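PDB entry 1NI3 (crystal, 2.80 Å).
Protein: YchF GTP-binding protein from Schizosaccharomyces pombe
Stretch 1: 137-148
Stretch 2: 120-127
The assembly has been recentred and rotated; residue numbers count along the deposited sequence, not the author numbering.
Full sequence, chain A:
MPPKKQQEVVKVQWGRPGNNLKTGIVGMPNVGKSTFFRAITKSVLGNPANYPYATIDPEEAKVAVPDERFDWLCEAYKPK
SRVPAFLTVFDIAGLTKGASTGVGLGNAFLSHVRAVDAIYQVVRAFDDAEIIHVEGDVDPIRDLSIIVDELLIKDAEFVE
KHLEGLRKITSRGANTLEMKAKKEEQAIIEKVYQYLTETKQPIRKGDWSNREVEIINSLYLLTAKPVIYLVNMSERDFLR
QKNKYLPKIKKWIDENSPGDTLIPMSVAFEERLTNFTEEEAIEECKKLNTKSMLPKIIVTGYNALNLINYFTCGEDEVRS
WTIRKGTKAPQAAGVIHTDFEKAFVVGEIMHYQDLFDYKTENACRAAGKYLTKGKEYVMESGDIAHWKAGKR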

ATOM      1  N   ASP A 137      -4.676 -24.782  19.218  1.00104.73           N
ATOM      2  CA  ASP A 137      -4.394 -25.103  17.825  1.00101.85           C
ATOM      3  C   ASP A 137      -4.295 -23.827  17.005  1.00 98.64           C
ATOM      4  O   ASP A 137      -3.212 -23.431  16.576  1.00 98.54           O
ATOM      5  CB  ASP A 137      -5.500 -26.002  17.257  1.00104.62           C
ATOM      6  CG  ASP A 137      -5.197 -26.488  15.851  1.00106.73           C
ATOM      7  OD1 ASP A 137      -4.957 -25.639  14.960  1.00107.92           O
ATOM      8  OD2 ASP A 137      -5.212 -27.722  15.632  1.00107.16           O
ATOM      9  N   VAL A 138      -5.438 -23.186  16.790  1.00 95.42           N
ATOM     10  CA  VAL A 138      -5.495 -21.953  16.014  1.00 92.31           C
ATOM     11  C   VAL A 138      -5.241 -20.740  16.904  1.00 88.90           C
ATOM     12  O   VAL A 138      -6.156 -20.222  17.547  1.00 89.05           O
ATOM     13  CB  VAL A 138      -6.868 -21.789  15.334  1.00 93.34           C
ATOM     14  CG1 VAL A 138      -6.921 -20.466  14.581  1.00 93.16           C
ATOM     15  CG2 VAL A 138      -7.109 -22.958  14.386  1.00 94.05           C
ATOM     16  N   ASP A 139      -3.993 -20.289  16.923  1.00 84.19           N
ATOM     17  CA  ASP A 139      -3.590 -19.144  17.724  1.00 79.97           C
ATOM     18  C   ASP A 139      -2.935 -18.081  16.851  1.00 77.35           C
ATOM     19  O   ASP A 139      -1.833 -18.270  16.347  1.00 78.36           O
ATOM     20  CB  ASP A 139      -2.620 -19.588  18.816  1.00 80.70           C
ATOM     21  CG  ASP A 139      -1.965 -18.422  19.520  1.00 82.12           C
ATOM     22  OD1 ASP A 139      -2.678 -17.457  19.858  1.00 82.95           O
ATOM     23  OD2 ASP A 139      -0.741 -18.473  19.748  1.00 82.62           O
ATOM     24  N   PRO A 140      -3.609 -16.934  16.667  1.00 75.02           N
ATOM     25  CA  PRO A 140      -3.094 -15.832  15.848  1.00 73.43           C
ATOM     26  C   PRO A 140      -1.798 -15.241  16.394  1.00 72.66           C
ATOM     27  O   PRO A 140      -0.807 -15.116  15.669  1.00 72.63           O
ATOM     28  CB  PRO A 140      -4.240 -14.824  15.871  1.00 72.43           C
ATOM     29  CG  PRO A 140      -4.811 -15.020  17.227  1.00 73.22           C
ATOM     30  CD  PRO A 140      -4.852 -16.527  17.346  1.00 75.18           C
ATOM     31  N   ILE A 141      -1.813 -14.885  17.675  1.00 70.85           N
ATOM     32  CA  ILE A 141      -0.641 -14.317  18.328  1.00 69.39           C
ATOM     33  C   ILE A 141       0.630 -15.076  17.963  1.00 68.46           C
ATOM     34  O   ILE A 141       1.657 -14.464  17.677  1.00 70.32           O
ATOM     35  CB  ILE A 141      -0.806 -14.321  19.856  1.00 70.18           C
ATOM     36  CG1 ILE A 141      -1.967 -13.405  20.259  1.00 71.91           C
ATOM     37  CG2 ILE A 141       0.486 -13.874  20.515  1.00 69.82           C
ATOM     38  CD1 ILE A 141      -3.340 -13.979  19.969  1.00 73.26           C
ATOM     39  N   ARG A 142       0.565 -16.403  17.964  1.00 65.49           N
ATOM     40  CA  ARG A 142       1.738 -17.189  17.627  1.00 61.38           C
ATOM     41  C   ARG A 142       2.191 -16.863  16.212  1.00 59.79           C
ATOM     42  O   ARG A 142       3.316 -16.409  15.998  1.00 59.50           O
ATOM     43  CB  ARG A 142       1.435 -18.680  17.718  1.00 61.11           C
ATOM     44  CG  ARG A 142       2.679 -19.506  17.947  1.00 62.01           C
ATOM     45  CD  ARG A 142       2.474 -20.962  17.593  1.00 64.30           C
ATOM     46  NE  ARG A 142       2.362 -21.162  16.148  1.00 68.01           N
ATOM     47  CZ  ARG A 142       1.219 -21.407  15.509  1.00 68.73           C
ATOM     48  NH1 ARG A 142       0.075 -21.484  16.186  1.00 66.65           N
ATOM     49  NH2 ARG A 142       1.218 -21.593  14.193  1.00 66.58           N
ATOM     50  N   ASP A 143       1.297 -17.093  15.253  1.00 59.08           N
ATOM     51  CA  ASP A 143       1.562 -16.855  13.830  1.00 58.83           C
ATOM     52  C   ASP A 143       2.016 -15.426  13.550  1.00 57.24           C
ATOM     53  O   ASP A 143       2.863 -15.184  12.682  1.00 55.67           O
ATOM     54  CB  ASP A 143       0.302 -17.140  13.018  1.00 62.04           C
ATOM     55  CG  ASP A 143      -0.164 -18.565  13.160  1.00 65.77           C
ATOM     56  OD1 ASP A 143      -0.184 -19.063  14.307  1.00 69.96           O
ATOM     57  OD2 ASP A 143      -0.517 -19.189  12.136  1.00 66.39           O
ATOM     58  N   LEU A 144       1.425 -14.487  14.278  1.00 54.60           N
ATOM     59  CA  LEU A 144       1.765 -13.080  14.134  1.00 53.53           C
ATOM     60  C   LEU A 144       3.249 -12.861  14.405  1.00 54.27           C
ATOM     61  O   LEU A 144       3.912 -12.109  13.687  1.00 56.01           O
ATOM     62  CB  LEU A 144       0.957 -12.246  15.119  1.00 52.63           C
ATOM     63  CG  LEU A 144      -0.186 -11.408  14.559  1.00 49.88           C
ATOM     64  CD1 LEU A 144      -0.981 -10.822  15.706  1.00 47.38           C
ATOM     65  CD2 LEU A 144       0.377 -10.318  13.666  1.00 46.00           C
ATOM     66  N   SER A 145       3.758 -13.503  15.452  1.00 52.13           N
ATOM     67  CA  SER A 145       5.155 -13.368  15.819  1.00 50.05           C
ATOM     68  C   SER A 145       6.067 -14.114  14.843  1.00 48.71           C
ATOM     69  O   SER A 145       7.159 -13.652  14.517  1.00 46.81           O
ATOM     70  CB  SER A 145       5.365 -13.880  17.244  1.00 50.83           C
ATOM     71  OG  SER A 145       6.671 -13.522  17.729  1.00 52.78           O
ATOM     72  N   ILE A 146       5.611 -15.265  14.367  1.00 49.69           N
ATOM     73  CA  ILE A 146       6.387 -16.063  13.416  1.00 50.79           C
ATOM     74  C   ILE A 146       6.842 -15.226  12.224  1.00 51.16           C
ATOM     75  O   ILE A 146       8.042 -15.052  11.985  1.00 50.61           O
ATOM     76  CB  ILE A 146       5.553 -17.242  12.878  1.00 50.83           C
ATOM     77  CG1 ILE A 146       5.327 -18.263  13.991  1.00 47.84           C
ATOM     78  CG2 ILE A 146       6.250 -17.880  11.682  1.00 49.44           C
ATOM     79  CD1 ILE A 146       4.272 -19.281  13.652  1.00 46.00           C
ATOM     80  N   ILE A 147       5.866 -14.725  11.470  1.00 50.57           N
ATOM     81  CA  ILE A 147       6.131 -13.908  10.291  1.00 49.46           C
ATOM     82  C   ILE A 147       7.162 -12.822  10.587  1.00 48.88           C
ATOM     83  O   ILE A 147       8.162 -12.701   9.877  1.00 49.03           O
ATOM     84  CB  ILE A 147       4.806 -13.296   9.747  1.00 48.23           C
ATOM     85  CG1 ILE A 147       3.840 -14.435   9.387  1.00 47.90           C
ATOM     86  CG2 ILE A 147       5.065 -12.470   8.494  1.00 47.68           C
ATOM     87  CD1 ILE A 147       2.500 -13.984   8.863  1.00 46.31           C
ATOM     88  N   VAL A 148       6.947 -12.052  11.644  1.00 48.70           N
ATOM     89  CA  VAL A 148       7.899 -11.005  11.985  1.00 47.96           C
ATOM     90  C   VAL A 148       9.308 -11.582  12.071  1.00 48.31           C
ATOM     91  O   VAL A 148      10.209 -11.168  11.340  1.00 47.29           O
ATOM     92  CB  VAL A 148       7.588 -10.384  13.343  1.00 48.92           C
ATOM     93  CG1 VAL A 148       8.358  -9.095  13.488  1.00 49.72           C
ATOM     94  CG2 VAL A 148       6.100 -10.165  13.486  1.00 51.60           C
TER
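Stretch 2, residues 120-127: YQVVRAFD

Val-138 and Asp-139 form an extended lead-in to a helix that starts at Pro-140 and continues past Val-148. Asp-139 caps its N terminus, accepting a weak hydrogen bond at OD2 from Arg-142 N (3.0 Å). Within the first turn, Leu-144 N donates to Pro-140 O at 2.7 Å. Stretch 2 enters at Tyr-120 as the continuation of a β-strand and passes into a loop that reaches Asp-127. Helix and strand run roughly antiparallel, with 154° between their N-to-C directions and a closest approach of 8.3 Å between their axes. The backbones come nearest around the start of the helix, where the CA atoms of Pro-140 and Arg-124 are 5.8 Å apart; Val-138 CA and Asp-127 CA are separated by 6.6 Å.

Because the chains are antiparallel, helical residues about one turn apart, Pro-140, Leu-144 and Ile-147, meet progressively earlier strand positions. Pro-140 makes the shortest contact, its CB lying 3.2 Å from Arg-124 O and 3.9 Å from Val-123 CG1. One turn on, Leu-144 places CD2 at 4.0 Å from Val-123 CG2 and 3.8 Å from Gln-121 OE1. Ile-147 follows, with CD1 3.6 Å from the same Gln-121 OE1. The alternation of the strand suits this arrangement: Gln-121 and Val-123 point their CA-to-CB bonds toward the helix, whereas Val-122 points away.

Before the helix, Val-138 rests against the end of stretch 2. Its CG1 lies 3.7 Å from Phe-126 O and 3.8 Å from Arg-124 NE, approaching the guanidinium obliquely. These two polar atoms are themselves joined within stretch 2, Arg-124 NE donating to Phe-126 O at 2.7 Å, so the valine methyl covers an internal hydrogen bond. No hydrogen bond links the two stretches; the contact, which buries 388 Å² in total, rests on van der Waals packing.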

ATOM      1  N   TYR A 120      -0.049  -6.565   3.075  1.00 32.91           N
ATOM      2  CA  TYR A 120      -1.380  -6.714   3.627  1.00 35.02           C
ATOM      3  C   TYR A 120      -1.324  -8.030   4.389  1.00 38.62           C
ATOM      4  O   TYR A 120      -1.456  -9.092   3.791  1.00 43.05           O
ATOM      5  CB  TYR A 120      -2.394  -6.831   2.504  1.00 33.79           C
ATOM      6  CG  TYR A 120      -2.934  -5.502   2.038  1.00 36.40           C
ATOM      7  CD1 TYR A 120      -3.534  -4.640   2.933  1.00 37.32           C
ATOM      8  CD2 TYR A 120      -2.905  -5.137   0.694  1.00 36.65           C
ATOM      9  CE1 TYR A 120      -4.102  -3.454   2.519  1.00 39.13           C
ATOM     10  CE2 TYR A 120      -3.475  -3.950   0.255  1.00 35.30           C
ATOM     11  CZ  TYR A 120      -4.075  -3.113   1.179  1.00 38.06           C
ATOM     12  OH  TYR A 120      -4.670  -1.943   0.788  1.00 39.89           O
ATOM     13  N   GLN A 121      -1.130  -7.970   5.702  1.00 40.38           N
ATOM     14  CA  GLN A 121      -1.022  -9.178   6.521  1.00 40.04           C
ATOM     15  C   GLN A 121      -2.331  -9.661   7.099  1.00 39.88           C
ATOM     16  O   GLN A 121      -2.853  -9.080   8.047  1.00 38.79           O
ATOM     17  CB  GLN A 121      -0.020  -8.949   7.655  1.00 41.04           C
ATOM     18  CG  GLN A 121       0.245 -10.164   8.534  1.00 43.67           C
ATOM     19  CD  GLN A 121       1.646 -10.140   9.109  1.00 47.45           C
ATOM     20  OE1 GLN A 121       1.903 -10.648  10.203  1.00 51.68           O
ATOM     21  NE2 GLN A 121       2.570  -9.552   8.362  1.00 49.49           N
ATOM     22  N   VAL A 122      -2.839 -10.751   6.538  1.00 39.68           N
ATOM     23  CA  VAL A 122      -4.097 -11.327   6.987  1.00 41.64           C
ATOM     24  C   VAL A 122      -4.005 -12.145   8.284  1.00 45.30           C
ATOM     25  O   VAL A 122      -3.500 -13.268   8.284  1.00 47.31           O
ATOM     26  CB  VAL A 122      -4.686 -12.237   5.923  1.00 38.20           C
ATOM     27  CG1 VAL A 122      -6.026 -12.750   6.381  1.00 34.07           C
ATOM     28  CG2 VAL A 122      -4.795 -11.482   4.615  1.00 37.62           C
ATOM     29  N   VAL A 123      -4.520 -11.592   9.380  1.00 45.92           N
ATOM     30  CA  VAL A 123      -4.506 -12.279  10.672  1.00 48.37           C
ATOM     31  C   VAL A 123      -5.797 -13.086  10.851  1.00 49.39           C
ATOM     32  O   VAL A 123      -6.897 -12.573  10.632  1.00 50.11           O
ATOM     33  CB  VAL A 123      -4.372 -11.272  11.847  1.00 49.98           C
ATOM     34  CG1 VAL A 123      -4.321 -12.014  13.173  1.00 47.86           C
ATOM     35  CG2 VAL A 123      -3.117 -10.430  11.670  1.00 49.57           C
ATOM     36  N   ARG A 124      -5.660 -14.348  11.245  1.00 49.91           N
ATOM     37  CA  ARG A 124      -6.826 -15.207  11.442  1.00 49.10           C
ATOM     38  C   ARG A 124      -7.427 -15.078  12.831  1.00 49.23           C
ATOM     39  O   ARG A 124      -6.723 -15.172  13.837  1.00 48.74           O
ATOM     40  CB  ARG A 124      -6.460 -16.662  11.173  1.00 47.52           C
ATOM     41  CG  ARG A 124      -7.578 -17.635  11.470  1.00 49.55           C
ATOM     42  CD  ARG A 124      -7.239 -19.002  10.923  1.00 53.37           C
ATOM     43  NE  ARG A 124      -8.356 -19.925  11.054  1.00 57.63           N
ATOM     44  CZ  ARG A 124      -8.417 -21.101  10.440  1.00 60.80           C
ATOM     45  NH1 ARG A 124      -7.422 -21.487   9.651  1.00 63.82           N
ATOM     46  NH2 ARG A 124      -9.472 -21.891  10.610  1.00 64.01           N
ATOM     47  N   ALA A 125      -8.740 -14.872  12.872  1.00 51.67           N
ATOM     48  CA  ALA A 125      -9.472 -14.719  14.125  1.00 53.70           C
ATOM     49  C   ALA A 125     -10.733 -15.570  14.044  1.00 57.69           C
ATOM     50  O   ALA A 125     -11.761 -15.246  14.638  1.00 60.41           O
ATOM     51  CB  ALA A 125      -9.852 -13.271  14.337  1.00 52.67           C
ATOM     52  N   PHE A 126     -10.655 -16.657  13.296  1.00 59.41           N
ATOM     53  CA  PHE A 126     -11.777 -17.549  13.166  1.00 62.98           C
ATOM     54  C   PHE A 126     -11.225 -18.949  13.315  1.00 69.25           C
ATOM     55  O   PHE A 126     -10.033 -19.180  13.100  1.00 70.41           O
ATOM     56  CB  PHE A 126     -12.432 -17.371  11.803  1.00 60.18           C
ATOM     57  CG  PHE A 126     -11.560 -17.771  10.655  1.00 57.77           C
ATOM     58  CD1 PHE A 126     -11.615 -19.055  10.139  1.00 54.98           C
ATOM     59  CD2 PHE A 126     -10.690 -16.860  10.074  1.00 57.47           C
ATOM     60  CE1 PHE A 126     -10.806 -19.423   9.068  1.00 53.15           C
ATOM     61  CE2 PHE A 126      -9.883 -17.229   9.003  1.00 54.68           C
ATOM     62  CZ  PHE A 126      -9.949 -18.513   8.499  1.00 51.69           C
ATOM     63  N   ASP A 127     -12.092 -19.882  13.691  1.00 77.14           N
ATOM     64  CA  ASP A 127     -11.699 -21.280  13.868  1.00 83.41           C
ATOM     65  C   ASP A 127     -12.752 -22.255  13.332  1.00 88.01           C
ATOM     66  O   ASP A 127     -12.730 -23.436  13.658  1.00 88.80           O
ATOM     67  CB  ASP A 127     -11.391 -21.552  15.355  1.00 83.07           C
ATOM     68  CG  ASP A 127     -12.354 -20.836  16.302  1.00 83.31           C
ATOM     69  OD1 ASP A 127     -12.120 -20.875  17.529  1.00 82.88           O
ATOM     70  OD2 ASP A 127     -13.350 -20.246  15.824  1.00 82.53           O
TER